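Side-chain contacts in manganese lipoxygenase (Gaeumannomyces graminis, PDB 5FX8), which uses a catalytic manganese ion to oxygenate linoleic and alpha-linolenic acids to their 11S- and 13R-hydroperoxides: residues K185-V190 against L212-H217; P249-T254 against D259-P264; I299-A304 against P313-L318. One frame throughout, in Å; residues are numbered along the deposited sequence.

Interaction 1: residues K185-V190 against L212-H217; sequences KLPFSV and LFLVDH
Leu212 and Leu214, two residues apart on strand 212-216, turn their side chains to the same side of the sheet and there meet Leu186 and Pro187. The loop that leads from strand 177-178 to helix 192-199 thus lies across one face of the sheet and packs on this strand. Leu212 comes first. One of its methyls, CD1, touches CD2 of Leu186 at 3.6 Å, the two leucines approaching at a slant with one branch of each in contact. The CB of Leu186 does not aim at the strand; it is the branched end that leans in. At Leu214 both methyls are used: CD1 lies 3.9 Å from Pro187 CG and CD2 4.0 Å from the same atom, so the fork of the leucine straddles the puckered corner of the proline ring. The two side chains of this pair run past each other in opposite directions. The contact is small and wholly apolar, burying 148 Å² in all. Strand 212-216 lies between strands 177-178 and 235-241 of the antiparallel sheet, while helix 203-208 packs beside the leucine pair, with His207 touching both Leu186 and Leu212.

Interaction 2: residues P249-T254 against D259-P264; sequences PLAIKT and DLTYTP
Lys253 and Asp259 face each other near the turn of a beta hairpin, formed by strand 246-253 and the short edge strand 261-262. The lysine runs out extended from a CG anti to its backbone N (chi1 -161°), and its aliphatic chain passes the carboxylate at a slant. NZ stays 3.9 Å from Asp259 OD2, a long salt bridge. Thr261, the non-hydrogen-bonded partner of Lys253 on this face of the sheet, sets its OG1 beside the lysine CG and places its methyl CG2 4.1 Å from Ala251 CB.

The opposite face carries Ile252 and Tyr262, a hydrogen-bonded pair joined by two backbone bonds. The one from Tyr262 N to Ile252 O is the shorter, at 2.8 Å. The phenol ring receives Thr254 at its edge: the methyl CG2 lies in the ring plane, 3.8 Å from CE1. Lys508 adds a cation-pi contact to this ring and also bonds to Thr261 O. Farther from the turn, Leu250 and Ala251 share Leu237 of the adjacent strand 235-241 as their partner, a classic beta bulge, and Pro264 CD lies beside the carbonyl O of Leu250.

At the turn end, Thr254 N bonds to Leu260 O with an N-H...O angle of 163°, and one water bridges the same two residues, 2.7 Å from Thr254 OG1 and accepting from Leu260 N.

Interaction 3: residues I299-A304 against P313-L318; sequences IVHEAA and PVMGVL
Met315 reaches from helix 313-321 across to His301 and Ala304 on the C-terminal part of helix 268-305. These are consecutive helices joined by a short connection and packed roughly antiparallel, the directions of the short segments 147° apart and their axes 10.7 Å from each other. The CB of Met315 does not head straight for the partner helix, and CG stands anti to the backbone N (chi1 -169°). Bends at chi2 and chi3 then carry the sulfur and methyl across the gap. SD settles 3.8 Å from Ala304 O, with the CB of that alanine farther off at 4.4 Å. The terminal CE continues to the imidazole, 3.7 Å from His301 NE2 and 3.9 Å from CD2. It approaches the ring obliquely, and the two side chains cross at about a right angle.

One turn on, Leu318 packs its CD1 3.7 Å from Ala304 CB, while its carbonyl O lies near His301 CD2. Trp439 of helix 434-444 covers both Ala304 and Leu318. The His301 side chain is about 11 Å from that of the manganese ligand His294, so the contact is near the metal site but not part of it.

Methyls and a sulfur thus meet imidazole atoms and two backbone carbonyls, without a polar bond between the segments. Bonds from ND1 to Tyr326 OH and from NE2 to Asn319 OD1 probably fix the ring's rotation, and CE makes only van der Waals contact beside it.

Interactions 1 and 2 both reach the same five-stranded antiparallel sheet, their centres 10 Å apart. They touch directly: Phe188 and Val190, from the loop of interaction 1, pack on Ala251 of interaction 2, and Phe188 also reaches Lys253 and Thr261. Interaction 3 lies on the other side of the chain's centre, in the helical part of the molecule, about 41 Å and 46 Å from the centres of interactions 1 and 2. The three follow one another along the chain. Helix 268-305, which starts just after strand 261-262, spans the distance: Trp271 packs on the hairpin, His290 and His294 bind manganese, and residues 299-304 form interaction 3.

Interaction 1: residues K185-V190 against L212-H217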
ATOM      1  N   LYS A 185      27.888 -24.410  -1.051  1.00 28.88           N
ATOM      2  CA  LYS A 185      27.764 -25.781  -0.596  1.00 25.05           C
ATOM      3  C   LYS A 185      26.314 -26.062  -0.242  1.00 24.36           C
ATOM      4  O   LYS A 185      25.497 -25.150  -0.140  1.00 33.67           O
ATOM      5  CB  LYS A 185      28.686 -26.042   0.593  1.00 28.67           C
ATOM      6  CG  LYS A 185      28.226 -25.417   1.883  1.00 34.91           C
ATOM      7  CD  LYS A 185      29.237 -25.608   3.017  1.00 37.91           C
ATOM      8  CE  LYS A 185      28.677 -25.091   4.343  1.00 39.70           C
ATOM      9  NZ  LYS A 185      28.109 -23.715   4.219  1.00 42.02           N
ATOM     10  N   LEU A 186      25.984 -27.332  -0.111  1.00 24.72           N
ATOM     11  CA  LEU A 186      24.644 -27.698   0.317  1.00 24.23           C
ATOM     12  C   LEU A 186      24.388 -27.176   1.728  1.00 24.65           C
ATOM     13  O   LEU A 186      25.189 -27.439   2.630  1.00 26.97           O
ATOM     14  CB  LEU A 186      24.472 -29.206   0.300  1.00 21.77           C
ATOM     15  CG  LEU A 186      24.575 -29.872  -1.052  1.00 22.94           C
ATOM     16  CD1 LEU A 186      24.583 -31.366  -0.873  1.00 26.22           C
ATOM     17  CD2 LEU A 186      23.390 -29.467  -1.868  1.00 22.82           C
ATOM     18  N   PRO A 187      23.294 -26.466   1.966  1.00 23.40           N
ATOM     19  CA  PRO A 187      23.047 -25.925   3.304  1.00 22.91           C
ATOM     20  C   PRO A 187      22.809 -27.007   4.348  1.00 23.94           C
ATOM     21  O   PRO A 187      23.355 -26.950   5.449  1.00 30.52           O
ATOM     22  CB  PRO A 187      21.799 -25.067   3.105  1.00 19.96           C
ATOM     23  CG  PRO A 187      21.105 -25.680   1.965  1.00 21.70           C
ATOM     24  CD  PRO A 187      22.178 -26.191   1.048  1.00 29.38           C
ATOM     25  N   PHE A 188      21.995 -27.997   4.022  1.00 23.31           N
ATOM     26  CA  PHE A 188      21.736 -29.096   4.927  1.00 24.45           C
ATOM     27  C   PHE A 188      21.575 -30.362   4.107  1.00 23.19           C
ATOM     28  O   PHE A 188      21.417 -30.320   2.888  1.00 25.53           O
ATOM     29  CB  PHE A 188      20.501 -28.837   5.795  1.00 22.11           C
ATOM     30  CG  PHE A 188      19.254 -28.554   5.019  1.00 21.98           C
ATOM     31  CD1 PHE A 188      18.488 -29.583   4.517  1.00 22.00           C
ATOM     32  CD2 PHE A 188      18.825 -27.253   4.832  1.00 20.63           C
ATOM     33  CE1 PHE A 188      17.343 -29.323   3.831  1.00 19.90           C
ATOM     34  CE2 PHE A 188      17.672 -26.987   4.149  1.00 17.97           C
ATOM     35  CZ  PHE A 188      16.930 -28.020   3.650  1.00 16.80           C
ATOM     36  N   SER A 189      21.601 -31.494   4.790  1.00 26.18           N
ATOM     37  CA  SER A 189      21.528 -32.791   4.146  1.00 27.46           C
ATOM     38  C   SER A 189      20.143 -33.389   4.318  1.00 26.74           C
ATOM     39  O   SER A 189      19.392 -33.035   5.223  1.00 26.31           O
ATOM     40  CB  SER A 189      22.581 -33.745   4.709  1.00 30.21           C
ATOM     41  OG  SER A 189      22.734 -34.870   3.844  1.00 41.84           O
ATOM     42  N   VAL A 190      19.805 -34.289   3.410  1.00 26.62           N
ATOM     43  CA  VAL A 190      18.562 -35.035   3.462  1.00 26.83           C
ATOM     44  C   VAL A 190      18.901 -36.495   3.216  1.00 29.99           C
ATOM     45  O   VAL A 190      19.852 -36.812   2.494  1.00 38.16           O
ATOM     46  CB  VAL A 190      17.538 -34.538   2.434  1.00 25.64           C
ATOM     47  CG1 VAL A 190      16.201 -35.146   2.717  1.00 25.06           C
ATOM     48  CG2 VAL A 190      17.433 -33.039   2.453  1.00 26.50           C
ATOM     49  N   LEU A 212      19.406 -26.713  -7.945  1.00 14.70           N
ATOM     50  CA  LEU A 212      19.032 -26.510  -6.548  1.00 14.70           C
ATOM     51  C   LEU A 212      19.010 -25.027  -6.196  1.00 13.48           C
ATOM     52  O   LEU A 212      19.938 -24.293  -6.532  1.00 13.68           O
ATOM     53  CB  LEU A 212      19.987 -27.228  -5.597  1.00 17.06           C
ATOM     54  CG  LEU A 212      19.825 -28.714  -5.301  1.00 17.64           C
ATOM     55  CD1 LEU A 212      20.664 -29.032  -4.122  1.00 15.44           C
ATOM     56  CD2 LEU A 212      18.407 -29.110  -5.030  1.00 16.00           C
ATOM     57  N   PHE A 213      17.970 -24.614  -5.481  1.00 13.00           N
ATOM     58  CA  PHE A 213      17.737 -23.240  -5.076  1.00 12.57           C
ATOM     59  C   PHE A 213      17.443 -23.215  -3.584  1.00 12.51           C
ATOM     60  O   PHE A 213      16.897 -24.166  -3.035  1.00 11.65           O
ATOM     61  CB  PHE A 213      16.563 -22.620  -5.823  1.00 12.12           C
ATOM     62  CG  PHE A 213      16.703 -22.626  -7.297  1.00 13.83           C
ATOM     63  CD1 PHE A 213      16.430 -23.769  -8.036  1.00 14.57           C
ATOM     64  CD2 PHE A 213      17.073 -21.480  -7.967  1.00 13.95           C
ATOM     65  CE1 PHE A 213      16.552 -23.759  -9.398  1.00 14.31           C
ATOM     66  CE2 PHE A 213      17.189 -21.479  -9.326  1.00 14.47           C
ATOM     67  CZ  PHE A 213      16.930 -22.626 -10.036  1.00 14.01           C
ATOM     68  N   LEU A 214      17.781 -22.113  -2.933  1.00 13.88           N
ATOM     69  CA  LEU A 214      17.736 -22.033  -1.481  1.00 12.01           C
ATOM     70  C   LEU A 214      17.039 -20.766  -1.040  1.00 11.83           C
ATOM     71  O   LEU A 214      17.284 -19.703  -1.599  1.00 16.41           O
ATOM     72  CB  LEU A 214      19.138 -22.043  -0.887  1.00 12.39           C
ATOM     73  CG  LEU A 214      19.258 -21.762   0.612  1.00 14.56           C
ATOM     74  CD1 LEU A 214      18.523 -22.792   1.419  1.00 11.75           C
ATOM     75  CD2 LEU A 214      20.689 -21.779   0.995  1.00 15.74           C
ATOM     76  N   VAL A 215      16.190 -20.874  -0.027  1.00 11.31           N
ATOM     77  CA  VAL A 215      15.732 -19.733   0.750  1.00 10.42           C
ATOM     78  C   VAL A 215      16.254 -19.901   2.165  1.00 11.48           C
ATOM     79  O   VAL A 215      15.961 -20.901   2.822  1.00 13.02           O
ATOM     80  CB  VAL A 215      14.210 -19.622   0.757  1.00 11.42           C
ATOM     81  CG1 VAL A 215      13.772 -18.473   1.657  1.00 11.65           C
ATOM     82  CG2 VAL A 215      13.725 -19.432  -0.631  1.00 13.63           C
ATOM     83  N   ASP A 216      17.000 -18.924   2.647  1.00 12.39           N
ATOM     84  CA  ASP A 216      17.685 -19.026   3.934  1.00 12.89           C
ATOM     85  C   ASP A 216      17.095 -18.009   4.903  1.00 12.04           C
ATOM     86  O   ASP A 216      17.533 -16.862   4.930  1.00 17.54           O
ATOM     87  CB  ASP A 216      19.192 -18.809   3.763  1.00 11.52           C
ATOM     88  CG  ASP A 216      20.000 -19.296   4.956  1.00 13.65           C
ATOM     89  OD1 ASP A 216      19.445 -19.398   6.043  1.00 14.81           O
ATOM     90  OD2 ASP A 216      21.196 -19.589   4.823  1.00 14.44           O
ATOM     91  N   HIS A 217      16.141 -18.412   5.732  1.00 11.68           N
ATOM     92  CA  HIS A 217      15.691 -17.557   6.824  1.00 12.31           C
ATOM     93  C   HIS A 217      16.319 -17.923   8.159  1.00 13.80           C
ATOM     94  O   HIS A 217      15.749 -17.617   9.200  1.00 15.88           O
ATOM     95  CB  HIS A 217      14.174 -17.596   6.959  1.00 12.16           C
ATOM     96  CG  HIS A 217      13.464 -17.000   5.799  1.00 11.25           C
ATOM     97  ND1 HIS A 217      13.927 -15.886   5.150  1.00 11.49           N
ATOM     98  CD2 HIS A 217      12.356 -17.391   5.134  1.00 11.39           C
ATOM     99  CE1 HIS A 217      13.123 -15.598   4.147  1.00 12.16           C
ATOM    100  NE2 HIS A 217      12.163 -16.499   4.113  1.00 11.93           N
TER

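Interaction 2: residues P249-T254 against D259-P264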
ATOM      1  N   PRO A 249       9.185 -27.690  -4.243  1.00 16.14           N
ATOM      2  CA  PRO A 249       9.794 -27.814  -2.920  1.00 13.69           C
ATOM      3  C   PRO A 249      10.494 -29.147  -2.745  1.00 15.92           C
ATOM      4  O   PRO A 249      10.043 -30.187  -3.226  1.00 15.08           O
ATOM      5  CB  PRO A 249       8.593 -27.705  -1.972  1.00 12.27           C
ATOM      6  CG  PRO A 249       7.476 -28.234  -2.722  1.00 12.70           C
ATOM      7  CD  PRO A 249       7.720 -27.860  -4.177  1.00 20.69           C
ATOM      8  N   LEU A 250      11.621 -29.100  -2.041  1.00 14.41           N
ATOM      9  CA  LEU A 250      12.364 -30.312  -1.727  1.00 14.88           C
ATOM     10  C   LEU A 250      12.383 -30.577  -0.226  1.00 14.90           C
ATOM     11  O   LEU A 250      11.835 -31.584   0.213  1.00 22.22           O
ATOM     12  CB  LEU A 250      13.783 -30.223  -2.310  1.00 14.12           C
ATOM     13  CG  LEU A 250      14.484 -31.562  -2.547  1.00 15.67           C
ATOM     14  CD1 LEU A 250      15.583 -31.473  -3.587  1.00 14.60           C
ATOM     15  CD2 LEU A 250      15.058 -32.096  -1.280  1.00 16.50           C
ATOM     16  N   ALA A 251      12.973 -29.704   0.584  1.00 14.17           N
ATOM     17  CA  ALA A 251      13.040 -29.939   2.017  1.00 14.51           C
ATOM     18  C   ALA A 251      12.933 -28.618   2.766  1.00 15.55           C
ATOM     19  O   ALA A 251      13.158 -27.545   2.211  1.00 15.71           O
ATOM     20  CB  ALA A 251      14.331 -30.659   2.399  1.00 16.01           C
ATOM     21  N   ILE A 252      12.589 -28.711   4.044  1.00 15.79           N
ATOM     22  CA  ILE A 252      12.506 -27.558   4.928  1.00 14.59           C
ATOM     23  C   ILE A 252      13.157 -27.935   6.246  1.00 15.96           C
ATOM     24  O   ILE A 252      12.769 -28.924   6.867  1.00 18.16           O
ATOM     25  CB  ILE A 252      11.049 -27.105   5.148  1.00 15.44           C
ATOM     26  CG1 ILE A 252      10.424 -26.666   3.825  1.00 14.93           C
ATOM     27  CG2 ILE A 252      10.981 -25.960   6.150  1.00 13.62           C
ATOM     28  CD1 ILE A 252       8.966 -26.272   3.916  1.00 15.70           C
ATOM     29  N   LYS A 253      14.139 -27.156   6.676  1.00 16.16           N
ATOM     30  CA  LYS A 253      14.834 -27.379   7.932  1.00 17.05           C
ATOM     31  C   LYS A 253      14.544 -26.218   8.879  1.00 19.12           C
ATOM     32  O   LYS A 253      14.792 -25.061   8.531  1.00 20.77           O
ATOM     33  CB  LYS A 253      16.335 -27.510   7.689  1.00 16.62           C
ATOM     34  CG  LYS A 253      17.072 -28.179   8.800  1.00 20.38           C
ATOM     35  CD  LYS A 253      18.541 -27.989   8.675  1.00 21.92           C
ATOM     36  CE  LYS A 253      19.245 -28.772   9.728  1.00 22.95           C
ATOM     37  NZ  LYS A 253      20.623 -28.302   9.811  1.00 32.89           N
ATOM     38  N   THR A 254      14.060 -26.526  10.085  1.00 17.55           N
ATOM     39  CA  THR A 254      13.567 -25.486  10.986  1.00 18.09           C
ATOM     40  C   THR A 254      14.681 -24.679  11.620  1.00 20.03           C
ATOM     41  O   THR A 254      14.466 -23.516  11.974  1.00 23.34           O
ATOM     42  CB  THR A 254      12.769 -26.082  12.126  1.00 17.60           C
ATOM     43  OG1 THR A 254      13.687 -26.694  13.030  1.00 18.19           O
ATOM     44  CG2 THR A 254      11.780 -27.098  11.613  1.00 19.18           C
ATOM     45  N   ASP A 259      15.567 -29.346  15.558  1.00 22.72           N
ATOM     46  CA  ASP A 259      16.106 -29.054  14.233  1.00 21.83           C
ATOM     47  C   ASP A 259      15.687 -30.098  13.204  1.00 20.45           C
ATOM     48  O   ASP A 259      16.524 -30.695  12.529  1.00 23.25           O
ATOM     49  CB  ASP A 259      17.630 -28.949  14.316  1.00 21.07           C
ATOM     50  CG  ASP A 259      18.212 -28.143  13.218  1.00 23.30           C
ATOM     51  OD1 ASP A 259      17.546 -28.010  12.181  1.00 29.20           O
ATOM     52  OD2 ASP A 259      19.331 -27.638  13.389  1.00 28.51           O
ATOM     53  N   LEU A 260      14.395 -30.313  13.051  1.00 21.65           N
ATOM     54  CA  LEU A 260      13.962 -31.361  12.148  1.00 21.81           C
ATOM     55  C   LEU A 260      14.025 -30.896  10.693  1.00 20.57           C
ATOM     56  O   LEU A 260      14.039 -29.704  10.391  1.00 23.43           O
ATOM     57  CB  LEU A 260      12.545 -31.796  12.497  1.00 21.54           C
ATOM     58  CG  LEU A 260      12.353 -32.335  13.907  1.00 20.86           C
ATOM     59  CD1 LEU A 260      10.929 -32.772  14.072  1.00 22.89           C
ATOM     60  CD2 LEU A 260      13.264 -33.484  14.116  1.00 20.00           C
ATOM     61  N   THR A 261      14.048 -31.864   9.784  1.00 19.99           N
ATOM     62  CA  THR A 261      14.016 -31.608   8.351  1.00 17.74           C
ATOM     63  C   THR A 261      12.798 -32.303   7.769  1.00 17.13           C
ATOM     64  O   THR A 261      12.679 -33.521   7.863  1.00 21.46           O
ATOM     65  CB  THR A 261      15.288 -32.108   7.660  1.00 18.06           C
ATOM     66  OG1 THR A 261      16.442 -31.592   8.326  1.00 22.00           O
ATOM     67  CG2 THR A 261      15.329 -31.626   6.237  1.00 18.34           C
ATOM     68  N   TYR A 262      11.909 -31.541   7.163  1.00 19.26           N
ATOM     69  CA  TYR A 262      10.689 -32.066   6.571  1.00 19.25           C
ATOM     70  C   TYR A 262      10.788 -32.156   5.048  1.00 18.02           C
ATOM     71  O   TYR A 262      11.614 -31.510   4.401  1.00 17.93           O
ATOM     72  CB  TYR A 262       9.496 -31.191   6.942  1.00 19.62           C
ATOM     73  CG  TYR A 262       9.225 -31.085   8.411  1.00 19.57           C
ATOM     74  CD1 TYR A 262       9.879 -30.146   9.192  1.00 19.27           C
ATOM     75  CD2 TYR A 262       8.282 -31.891   9.009  1.00 19.46           C
ATOM     76  CE1 TYR A 262       9.616 -30.046  10.505  1.00 20.11           C
ATOM     77  CE2 TYR A 262       8.021 -31.792  10.315  1.00 20.33           C
ATOM     78  CZ  TYR A 262       8.690 -30.873  11.060  1.00 19.12           C
ATOM     79  OH  TYR A 262       8.421 -30.767  12.388  1.00 21.06           O
ATOM     80  N   THR A 263       9.891 -32.941   4.479  1.00 16.14           N
ATOM     81  CA  THR A 263       9.889 -33.218   3.054  1.00 19.89           C
ATOM     82  C   THR A 263       8.435 -33.428   2.676  1.00 19.99           C
ATOM     83  O   THR A 263       7.617 -33.716   3.554  1.00 18.96           O
ATOM     84  CB  THR A 263      10.758 -34.462   2.750  1.00 17.30           C
ATOM     85  OG1 THR A 263      12.141 -34.100   2.744  1.00 17.24           O
ATOM     86  CG2 THR A 263      10.442 -35.062   1.470  1.00 17.42           C
ATOM     87  N   PRO A 264       8.061 -33.242   1.403  1.00 18.84           N
ATOM     88  CA  PRO A 264       6.721 -33.673   0.979  1.00 18.72           C
ATOM     89  C   PRO A 264       6.455 -35.166   1.173  1.00 18.82           C
ATOM     90  O   PRO A 264       5.333 -35.605   0.924  1.00 26.50           O
ATOM     91  CB  PRO A 264       6.680 -33.296  -0.500  1.00 17.98           C
ATOM     92  CG  PRO A 264       7.632 -32.197  -0.628  1.00 17.98           C
ATOM     93  CD  PRO A 264       8.710 -32.398   0.393  1.00 17.35           C
TER
HETATM   94  O   HOH W   1      12.363 -28.605  14.401  1.00 19.21           O

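Interaction 3: residues I299-A304 against P313-L318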
ATOM      1  N   ILE A 299      16.886   8.412   1.034  1.00  6.91           N
ATOM      2  CA  ILE A 299      18.218   9.000   1.102  1.00  6.83           C
ATOM      3  C   ILE A 299      18.619   9.568  -0.249  1.00  6.37           C
ATOM      4  O   ILE A 299      19.265  10.617  -0.317  1.00 15.10           O
ATOM      5  CB  ILE A 299      19.251   7.989   1.663  1.00  8.67           C
ATOM      6  CG1 ILE A 299      20.550   8.676   2.065  1.00  6.16           C
ATOM      7  CG2 ILE A 299      19.598   6.878   0.700  1.00  6.65           C
ATOM      8  CD1 ILE A 299      20.376   9.862   2.901  1.00  6.35           C
ATOM      9  N   VAL A 300      18.209   8.919  -1.343  1.00 11.74           N
ATOM     10  CA  VAL A 300      18.487   9.463  -2.679  1.00  6.99           C
ATOM     11  C   VAL A 300      17.742  10.770  -2.891  1.00  6.22           C
ATOM     12  O   VAL A 300      18.281  11.732  -3.441  1.00 27.39           O
ATOM     13  CB  VAL A 300      18.131   8.433  -3.773  1.00  7.64           C
ATOM     14  CG1 VAL A 300      18.243   9.074  -5.177  1.00  6.38           C
ATOM     15  CG2 VAL A 300      19.006   7.204  -3.642  1.00  6.50           C
ATOM     16  N   HIS A 301      16.498  10.825  -2.460  1.00  6.31           N
ATOM     17  CA  HIS A 301      15.773  12.071  -2.540  1.00  9.88           C
ATOM     18  C   HIS A 301      16.336  13.128  -1.592  1.00  9.31           C
ATOM     19  O   HIS A 301      16.249  14.310  -1.898  1.00  8.53           O
ATOM     20  CB  HIS A 301      14.305  11.811  -2.265  1.00  5.80           C
ATOM     21  CG  HIS A 301      13.474  13.044  -2.225  1.00  5.48           C
ATOM     22  ND1 HIS A 301      13.405  13.861  -1.117  1.00  9.27           N
ATOM     23  CD2 HIS A 301      12.661  13.597  -3.147  1.00  5.46           C
ATOM     24  CE1 HIS A 301      12.588  14.866  -1.358  1.00 11.80           C
ATOM     25  NE2 HIS A 301      12.133  14.735  -2.589  1.00  7.14           N
ATOM     26  N   GLU A 302      16.897  12.755  -0.445  1.00  7.96           N
ATOM     27  CA  GLU A 302      17.486  13.757   0.441  1.00  6.88           C
ATOM     28  C   GLU A 302      18.668  14.425  -0.228  1.00  8.54           C
ATOM     29  O   GLU A 302      18.804  15.664  -0.238  1.00 10.22           O
ATOM     30  CB  GLU A 302      17.952  13.112   1.748  1.00  6.99           C
ATOM     31  CG  GLU A 302      16.862  12.753   2.672  1.00  7.32           C
ATOM     32  CD  GLU A 302      17.319  11.990   3.884  1.00  7.90           C
ATOM     33  OE1 GLU A 302      18.137  12.483   4.689  1.00  8.96           O
ATOM     34  OE2 GLU A 302      16.831  10.875   4.042  1.00  9.19           O
ATOM     35  N   ALA A 303      19.561  13.595  -0.760  1.00  7.26           N
ATOM     36  CA  ALA A 303      20.725  14.118  -1.436  1.00  6.64           C
ATOM     37  C   ALA A 303      20.305  15.018  -2.597  1.00 10.33           C
ATOM     38  O   ALA A 303      20.874  16.101  -2.779  1.00 14.34           O
ATOM     39  CB  ALA A 303      21.608  12.948  -1.865  1.00  6.62           C
ATOM     40  N   ALA A 304      19.252  14.631  -3.340  1.00 10.83           N
ATOM     41  CA  ALA A 304      18.776  15.482  -4.430  1.00  6.72           C
ATOM     42  C   ALA A 304      18.216  16.802  -3.917  1.00 10.08           C
ATOM     43  O   ALA A 304      18.507  17.861  -4.476  1.00 13.13           O
ATOM     44  CB  ALA A 304      17.727  14.761  -5.277  1.00  6.12           C
ATOM     45  N   PRO A 313      13.926  20.062 -13.410  1.00  9.76           N
ATOM     46  CA  PRO A 313      12.899  19.068 -13.807  1.00 10.66           C
ATOM     47  C   PRO A 313      13.028  17.708 -13.133  1.00  7.03           C
ATOM     48  O   PRO A 313      12.020  17.019 -12.890  1.00  7.85           O
ATOM     49  CB  PRO A 313      13.102  18.974 -15.327  1.00  9.16           C
ATOM     50  CG  PRO A 313      13.698  20.284 -15.684  1.00  9.61           C
ATOM     51  CD  PRO A 313      14.597  20.658 -14.574  1.00  8.81           C
ATOM     52  N   VAL A 314      14.247  17.301 -12.829  1.00  7.07           N
ATOM     53  CA  VAL A 314      14.440  16.032 -12.146  1.00  7.53           C
ATOM     54  C   VAL A 314      13.974  16.127 -10.694  1.00 12.27           C
ATOM     55  O   VAL A 314      13.417  15.169 -10.147  1.00 13.44           O
ATOM     56  CB  VAL A 314      15.906  15.590 -12.254  1.00  6.78           C
ATOM     57  CG1 VAL A 314      16.111  14.359 -11.476  1.00  7.93           C
ATOM     58  CG2 VAL A 314      16.245  15.327 -13.674  1.00  6.63           C
ATOM     59  N   MET A 315      14.167  17.289 -10.061  1.00  7.55           N
ATOM     60  CA  MET A 315      13.665  17.503  -8.713  1.00  7.84           C
ATOM     61  C   MET A 315      12.164  17.347  -8.659  1.00  7.57           C
ATOM     62  O   MET A 315      11.636  16.781  -7.704  1.00 23.38           O
ATOM     63  CB  MET A 315      14.052  18.891  -8.202  1.00  8.49           C
ATOM     64  CG  MET A 315      13.806  19.110  -6.704  1.00  9.15           C
ATOM     65  SD  MET A 315      14.902  18.083  -5.722  1.00  9.97           S
ATOM     66  CE  MET A 315      13.823  16.832  -5.082  1.00 10.48           C
ATOM     67  N   GLY A 316      11.462  17.850  -9.670  1.00  7.61           N
ATOM     68  CA  GLY A 316      10.016  17.734  -9.692  1.00  8.33           C
ATOM     69  C   GLY A 316       9.532  16.309  -9.868  1.00  7.47           C
ATOM     70  O   GLY A 316       8.569  15.893  -9.223  1.00 19.52           O
ATOM     71  N   VAL A 317      10.198  15.532 -10.721  1.00  7.73           N
ATOM     72  CA  VAL A 317       9.793  14.135 -10.847  1.00  8.91           C
ATOM     73  C   VAL A 317      10.144  13.335  -9.575  1.00  7.77           C
ATOM     74  O   VAL A 317       9.369  12.474  -9.128  1.00 19.86           O
ATOM     75  CB  VAL A 317      10.406  13.556 -12.129  1.00  6.18           C
ATOM     76  CG1 VAL A 317      10.268  12.067 -12.224  1.00  5.88           C
ATOM     77  CG2 VAL A 317       9.722  14.182 -13.284  1.00  8.47           C
ATOM     78  N   LEU A 318      11.291  13.615  -8.952  1.00 12.95           N
ATOM     79  CA  LEU A 318      11.615  12.910  -7.721  1.00  6.40           C
ATOM     80  C   LEU A 318      10.631  13.257  -6.613  1.00 12.08           C
ATOM     81  O   LEU A 318      10.162  12.370  -5.898  1.00  6.72           O
ATOM     82  CB  LEU A 318      13.040  13.213  -7.285  1.00  6.15           C
ATOM     83  CG  LEU A 318      14.150  12.520  -8.059  1.00  6.18           C
ATOM     84  CD1 LEU A 318      15.435  12.957  -7.479  1.00  8.29           C
ATOM     85  CD2 LEU A 318      14.059  11.051  -7.978  1.00  4.83           C
TER